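Local atomic coordinates of ferritin light chain (Trichoplusia ni, PDB entry 1Z6O), a protein that probably stores iron as the light chain of a secreted 24-subunit insect ferritin, aiding nucleation of the ferrihydrite core while the heavy chain oxidises ferrous iron. Residues Gly35-Leu41 with Tyr142-Ala147; His93-Arg97 with Asp156-Tyr162. One frame throughout, in Å; residues are numbered along the deposited sequence.

Contact 1. Residues Gly35-Leu41 with Tyr142-Ala147; sequences GNVATEL and YIHREA
The ring of Y142 meets the carboxylate of E40 at its edge. E40 CD lies in the ring plane, 3.7 Å from Y142 CE2, and the two planes stand 82° apart. CG of Y142 is anti to the backbone N, which swings the ring alongside the helix and over to E40. The carboxylate of E40 is held by the loop residues S107 and T108: OE1 accepts from the backbone N of T108 and OE2 bonds to the hydroxyl of S107. Y142 OH bonds to T108 OG1, so one loop ties down both groups.

The second carboxylate, E146, reaches the start of helix 37-61. The backbone N of N36 donates to E146 OE2 at 3.1 Å, with an N-H...O angle of 163°. The donor comes from above the carboxylate plane, 41° out of it. A bend at chi2 brings the carboxylate of E146 to the backbone N of N36, just before helix 37-61, and E146 CG packs 3.8 Å from V37 N. G35 CA packs beside the same oxygen, 3.7 Å from E146 OE2.

Apolar side chains fill the rest. V37 CG2 touches both I143 CG2 and A147 CB, each at 4.1 Å. I143 CG1 lies 3.8 Å from E40 CB, and its CD1 rests against the backbone O of E40.

The axes of helix segments 37-41 and 142-147 run nearly antiparallel, 9.7 Å apart. The pair is the first and third long helices, 37-61 and 122-148, of the ferritin four-helix bundle.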
loop_
_atom_site.group_PDB
_atom_site.type_symbol
_atom_site.label_atom_id
_atom_site.label_comp_id
_atom_site.label_asym_id
_atom_site.label_seq_id
_atom_site.Cartn_x
_atom_site.Cartn_y
_atom_site.Cartn_z
ATOM N N GLY A 35 23.061 -54.733 26.501
ATOM C CA GLY A 35 22.080 -54.953 25.454
ATOM C C GLY A 35 22.543 -54.746 24.025
ATOM O O GLY A 35 23.719 -54.517 23.749
ATOM N N ASN A 36 21.585 -54.805 23.109
ATOM C CA ASN A 36 21.870 -54.674 21.692
ATOM C C ASN A 36 21.301 -53.412 21.067
ATOM O O ASN A 36 21.287 -53.298 19.845
ATOM C CB ASN A 36 21.277 -55.867 20.946
ATOM C CG ASN A 36 21.817 -57.188 21.442
ATOM O OD1 ASN A 36 23.028 -57.370 21.552
ATOM N ND2 ASN A 36 20.921 -58.123 21.736
ATOM N N VAL A 37 20.836 -52.469 21.877
ATOM C CA VAL A 37 20.227 -51.287 21.289
ATOM C C VAL A 37 21.159 -50.506 20.373
ATOM O O VAL A 37 20.760 -50.125 19.278
ATOM C CB VAL A 37 19.637 -50.335 22.365
ATOM C CG1 VAL A 37 20.732 -49.725 23.203
ATOM C CG2 VAL A 37 18.849 -49.221 21.684
ATOM N N ALA A 38 22.403 -50.289 20.794
ATOM C CA ALA A 38 23.328 -49.511 19.974
ATOM C C ALA A 38 23.630 -50.175 18.637
ATOM O O ALA A 38 23.619 -49.516 17.592
ATOM C CB ALA A 38 24.626 -49.242 20.750
ATOM N N THR A 39 23.893 -51.477 18.644
ATOM C CA THR A 39 24.185 -52.144 17.382
ATOM C C THR A 39 22.923 -52.271 16.532
ATOM O O THR A 39 22.995 -52.192 15.303
ATOM C CB THR A 39 24.817 -53.551 17.606
ATOM O OG1 THR A 39 23.976 -54.315 18.468
ATOM C CG2 THR A 39 26.199 -53.419 18.251
ATOM N N GLU A 40 21.768 -52.465 17.165
ATOM C CA GLU A 40 20.524 -52.567 16.388
ATOM C C GLU A 40 20.215 -51.241 15.676
ATOM O O GLU A 40 19.709 -51.240 14.556
ATOM C CB GLU A 40 19.340 -52.941 17.287
ATOM C CG GLU A 40 19.372 -54.392 17.748
ATOM C CD GLU A 40 19.266 -55.376 16.589
ATOM O OE1 GLU A 40 19.891 -56.456 16.681
ATOM O OE2 GLU A 40 18.554 -55.082 15.595
ATOM N N LEU A 41 20.512 -50.117 16.324
ATOM C CA LEU A 41 20.251 -48.827 15.688
ATOM C C LEU A 41 21.143 -48.686 14.452
ATOM O O LEU A 41 20.709 -48.188 13.411
ATOM C CB LEU A 41 20.505 -47.684 16.673
ATOM C CG LEU A 41 19.968 -46.325 16.197
ATOM C CD1 LEU A 41 18.433 -46.401 16.058
ATOM C CD2 LEU A 41 20.372 -45.225 17.189
ATOM N N TYR A 142 11.012 -53.831 17.673
ATOM C CA TYR A 142 12.052 -54.669 18.272
ATOM C C TYR A 142 13.113 -53.829 19.002
ATOM O O TYR A 142 13.479 -54.117 20.139
ATOM C CB TYR A 142 12.707 -55.502 17.170
ATOM C CG TYR A 142 13.813 -56.398 17.658
ATOM C CD1 TYR A 142 13.527 -57.565 18.359
ATOM C CD2 TYR A 142 15.148 -56.075 17.424
ATOM C CE1 TYR A 142 14.548 -58.396 18.818
ATOM C CE2 TYR A 142 16.179 -56.896 17.878
ATOM C CZ TYR A 142 15.868 -58.056 18.574
ATOM O OH TYR A 142 16.876 -58.879 19.022
ATOM N N ILE A 143 13.615 -52.788 18.350
ATOM C CA ILE A 143 14.626 -51.938 18.982
ATOM C C ILE A 143 14.038 -51.231 20.204
ATOM O O ILE A 143 14.700 -51.082 21.241
ATOM C CB ILE A 143 15.159 -50.895 17.976
ATOM C CG1 ILE A 143 15.787 -51.624 16.782
ATOM C CG2 ILE A 143 16.210 -49.988 18.638
ATOM C CD1 ILE A 143 16.177 -50.675 15.637
ATOM N N HIS A 144 12.785 -50.806 20.081
ATOM C CA HIS A 144 12.092 -50.128 21.173
ATOM C C HIS A 144 12.002 -51.072 22.387
ATOM O O HIS A 144 12.260 -50.676 23.526
ATOM C CB HIS A 144 10.691 -49.721 20.690
ATOM C CG HIS A 144 9.922 -48.883 21.664
ATOM N ND1 HIS A 144 9.324 -49.407 22.791
ATOM C CD2 HIS A 144 9.622 -47.558 21.657
ATOM C CE1 HIS A 144 8.685 -48.443 23.436
ATOM N NE2 HIS A 144 8.850 -47.312 22.767
ATOM N N ARG A 145 11.640 -52.325 22.136
ATOM C CA ARG A 145 11.531 -53.316 23.211
ATOM C C ARG A 145 12.916 -53.608 23.827
ATOM O O ARG A 145 13.059 -53.795 25.042
ATOM C CB ARG A 145 10.921 -54.615 22.657
ATOM C CG ARG A 145 10.588 -55.608 23.748
ATOM C CD ARG A 145 9.901 -56.876 23.238
ATOM N NE ARG A 145 9.628 -57.722 24.394
ATOM C CZ ARG A 145 8.566 -58.497 24.538
ATOM N NH1 ARG A 145 7.640 -58.559 23.584
ATOM N NH2 ARG A 145 8.420 -59.189 25.660
ATOM N N GLU A 146 13.934 -53.649 22.981
ATOM C CA GLU A 146 15.294 -53.888 23.456
ATOM C C GLU A 146 15.743 -52.723 24.350
ATOM O O GLU A 146 16.473 -52.913 25.319
ATOM C CB GLU A 146 16.224 -54.027 22.245
ATOM C CG GLU A 146 17.662 -54.366 22.562
ATOM C CD GLU A 146 17.820 -55.729 23.229
ATOM O OE1 GLU A 146 17.010 -56.651 22.937
ATOM O OE2 GLU A 146 18.769 -55.866 24.034
ATOM N N ALA A 147 15.292 -51.510 24.037
ATOM C CA ALA A 147 15.680 -50.339 24.814
ATOM C C ALA A 147 14.964 -50.162 26.148
ATOM O O ALA A 147 15.492 -49.528 27.057
ATOM C CB ALA A 147 15.451 -49.064 23.974
#

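Contact 2. Residues His93-Arg97 with Asp156-Tyr162. With CA (calcium ion), chain Z.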
loop_
_atom_site.group_PDB
_atom_site.type_symbol
_atom_site.label_atom_id
_atom_site.label_comp_id
_atom_site.label_asym_id
_atom_site.label_seq_id
_atom_site.Cartn_x
_atom_site.Cartn_y
_atom_site.Cartn_z
ATOM N N HIS A 93 21.977 -39.844 14.685
ATOM C CA HIS A 93 21.541 -40.155 16.047
ATOM C C HIS A 93 22.547 -41.076 16.746
ATOM O O HIS A 93 22.834 -40.921 17.937
ATOM C CB HIS A 93 20.161 -40.830 16.052
ATOM C CG HIS A 93 19.459 -40.704 17.368
ATOM N ND1 HIS A 93 18.675 -39.617 17.687
ATOM C CD2 HIS A 93 19.503 -41.477 18.481
ATOM C CE1 HIS A 93 18.267 -39.722 18.941
ATOM N NE2 HIS A 93 18.756 -40.842 19.446
ATOM N N VAL A 94 23.066 -42.047 16.003
ATOM C CA VAL A 94 24.075 -42.978 16.516
ATOM C C VAL A 94 25.277 -42.171 17.048
ATOM O O VAL A 94 25.783 -42.425 18.154
ATOM C CB VAL A 94 24.549 -43.944 15.376
ATOM C CG1 VAL A 94 25.878 -44.625 15.744
ATOM C CG2 VAL A 94 23.461 -45.003 15.111
ATOM N N THR A 95 25.734 -41.189 16.273
ATOM C CA THR A 95 26.878 -40.387 16.716
ATOM C C THR A 95 26.496 -39.386 17.798
ATOM O O THR A 95 27.321 -39.044 18.647
ATOM C CB THR A 95 27.555 -39.647 15.544
ATOM O OG1 THR A 95 26.607 -38.794 14.892
ATOM C CG2 THR A 95 28.113 -40.657 14.541
ATOM N N LYS A 96 25.255 -38.911 17.777
ATOM C CA LYS A 96 24.811 -37.984 18.820
ATOM C C LYS A 96 24.914 -38.670 20.191
ATOM O O LYS A 96 25.269 -38.037 21.188
ATOM C CB LYS A 96 23.351 -37.559 18.585
ATOM C CG LYS A 96 22.798 -36.699 19.729
ATOM C CD LYS A 96 21.515 -35.949 19.352
ATOM C CE LYS A 96 20.359 -36.887 19.116
ATOM N NZ LYS A 96 19.121 -36.124 18.759
ATOM N N ARG A 97 24.607 -39.968 20.233
ATOM C CA ARG A 97 24.658 -40.727 21.482
ATOM C C ARG A 97 26.056 -41.262 21.821
ATOM O O ARG A 97 26.209 -42.102 22.708
ATOM C CB ARG A 97 23.624 -41.873 21.458
ATOM C CG ARG A 97 22.149 -41.388 21.429
ATOM C CD ARG A 97 21.800 -40.524 22.665
ATOM N NE ARG A 97 22.110 -41.208 23.920
ATOM C CZ ARG A 97 21.338 -42.125 24.500
ATOM N NH1 ARG A 97 20.178 -42.484 23.956
ATOM N NH2 ARG A 97 21.742 -42.709 25.623
ATOM N N ASP A 156 16.718 -47.259 28.082
ATOM C CA ASP A 156 17.062 -46.051 27.335
ATOM C C ASP A 156 15.827 -45.432 26.692
ATOM O O ASP A 156 15.482 -45.719 25.543
ATOM C CB ASP A 156 18.116 -46.352 26.271
ATOM C CG ASP A 156 18.851 -45.099 25.841
ATOM O OD1 ASP A 156 18.171 -44.146 25.396
ATOM O OD2 ASP A 156 20.093 -45.047 25.972
ATOM N N PRO A 157 15.136 -44.575 27.445
ATOM C CA PRO A 157 13.932 -43.933 26.917
ATOM C C PRO A 157 14.222 -42.867 25.866
ATOM O O PRO A 157 13.302 -42.405 25.195
ATOM C CB PRO A 157 13.248 -43.379 28.172
ATOM C CG PRO A 157 14.398 -43.090 29.094
ATOM C CD PRO A 157 15.351 -44.254 28.871
ATOM N N GLU A 158 15.488 -42.477 25.716
ATOM C CA GLU A 158 15.827 -41.487 24.691
ATOM C C GLU A 158 15.677 -42.185 23.338
ATOM O O GLU A 158 15.079 -41.638 22.409
ATOM C CB GLU A 158 17.259 -40.967 24.874
ATOM C CG GLU A 158 17.569 -39.703 24.044
ATOM C CD GLU A 158 17.811 -39.971 22.551
ATOM O OE1 GLU A 158 17.427 -39.103 21.730
ATOM O OE2 GLU A 158 18.396 -41.024 22.189
ATOM N N ILE A 159 16.210 -43.398 23.228
ATOM C CA ILE A 159 16.067 -44.165 21.985
ATOM C C ILE A 159 14.582 -44.494 21.770
ATOM O O ILE A 159 14.073 -44.420 20.650
ATOM C CB ILE A 159 16.856 -45.501 22.035
ATOM C CG1 ILE A 159 18.365 -45.223 22.070
ATOM C CG2 ILE A 159 16.485 -46.374 20.822
ATOM C CD1 ILE A 159 18.884 -44.393 20.873
ATOM N N ALA A 160 13.881 -44.861 22.840
ATOM C CA ALA A 160 12.457 -45.181 22.710
ATOM C C ALA A 160 11.644 -43.996 22.167
ATOM O O ALA A 160 10.846 -44.156 21.241
ATOM C CB ALA A 160 11.890 -45.634 24.065
ATOM N N GLN A 161 11.848 -42.808 22.737
ATOM C CA GLN A 161 11.105 -41.622 22.296
ATOM C C GLN A 161 11.508 -41.235 20.869
ATOM O O GLN A 161 10.668 -40.795 20.081
ATOM C CB GLN A 161 11.349 -40.446 23.262
ATOM C CG GLN A 161 10.857 -39.083 22.740
ATOM C CD GLN A 161 9.338 -38.847 22.846
ATOM O OE1 GLN A 161 8.526 -39.778 22.985
ATOM N NE2 GLN A 161 8.954 -37.579 22.761
ATOM N N TYR A 162 12.790 -41.387 20.540
ATOM C CA TYR A 162 13.261 -41.088 19.179
ATOM C C TYR A 162 12.518 -41.994 18.178
ATOM O O TYR A 162 12.010 -41.526 17.154
ATOM C CB TYR A 162 14.774 -41.334 19.086
ATOM C CG TYR A 162 15.337 -41.306 17.676
ATOM C CD1 TYR A 162 15.224 -40.169 16.873
ATOM C CD2 TYR A 162 16.016 -42.407 17.162
ATOM C CE1 TYR A 162 15.786 -40.135 15.578
ATOM C CE2 TYR A 162 16.581 -42.382 15.882
ATOM C CZ TYR A 162 16.460 -41.248 15.102
ATOM O OH TYR A 162 17.017 -41.246 13.844
HETATM CA CA CA Z . 6.436 -40.928 23.829
HETATM O O HOH W 1 17.344 -36.600 21.142
#
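A buried salt-bridge network joins the end of helix 70-96 to the start of helix 157-190 in the ferritin bundle. R97 grips D156 end-on with two nitrogens. R97 NH1 donates to D156 OD1 at 3.0 Å and R97 NH2 to D156 OD2 at 2.9 Å, the carboxylate lying at the guanidinium edge. Bends at chi2 and chi3 fold the R97 chain back, and R97 NH1 also reaches E158 OE2 at 2.9 Å. The E158 carboxylate is turned 87° to the guanidinium, and OE2 is met on its anti side.

E158 OE2 uses its syn lone pair to accept from H93 NE2 at 2.8 Å. The E158 carboxylate lies at the edge of the imidazole, nearly coplanar with it. Two donors thus grip E158 OE2, which probably favours its charged form. One face of the H93 ring lies on Y162 in a face-to-face stack, with centroids 3.7 Å apart and planes at 9°. I159 CD1 touches the imidazole edge, 3.8 Å from H93 CD2. A water bridges E158 OE1 and K96 NZ; K96 also forms a salt bridge to E173 of a neighbouring light chain. Y162 OH bonds to D89.

D156 is also the N-cap of helix 157-190. D156 OD1 accepts from I159 N at 3.0 Å and weakly from E158 N, so one oxygen serves both the cap and R97. On another side of this helix, Q161 OE1 binds calcium at 2.5 Å. E164 of this chain and the same two residues of two neighbouring light chains complete the site, an arrangement characteristic of a metal site shared by three subunits in the ferritin shell.

Overall arrangement
Both contacts are largely buried and lie at the same end of the four-helix bundle, with centres about 10 Å apart. Each pairs a different two of the four long helices: contact 1 joins 37-61 to 122-148, contact 2 joins 70-96 to 157-190. They meet through V37 on I159 and L41 on V94, and through a probable backbone hydrogen bond from D156 N to A147 O. Contact 1 has an exposed margin at G35 and mixes apolar packing with two glutamates and a tyrosine, with one hydrogen bond between its segments. Contact 2 is wholly buried in its touching residues and far more polar. More of its residues adjoin neighbouring subunits, among them K96 and the calcium ligand Q161.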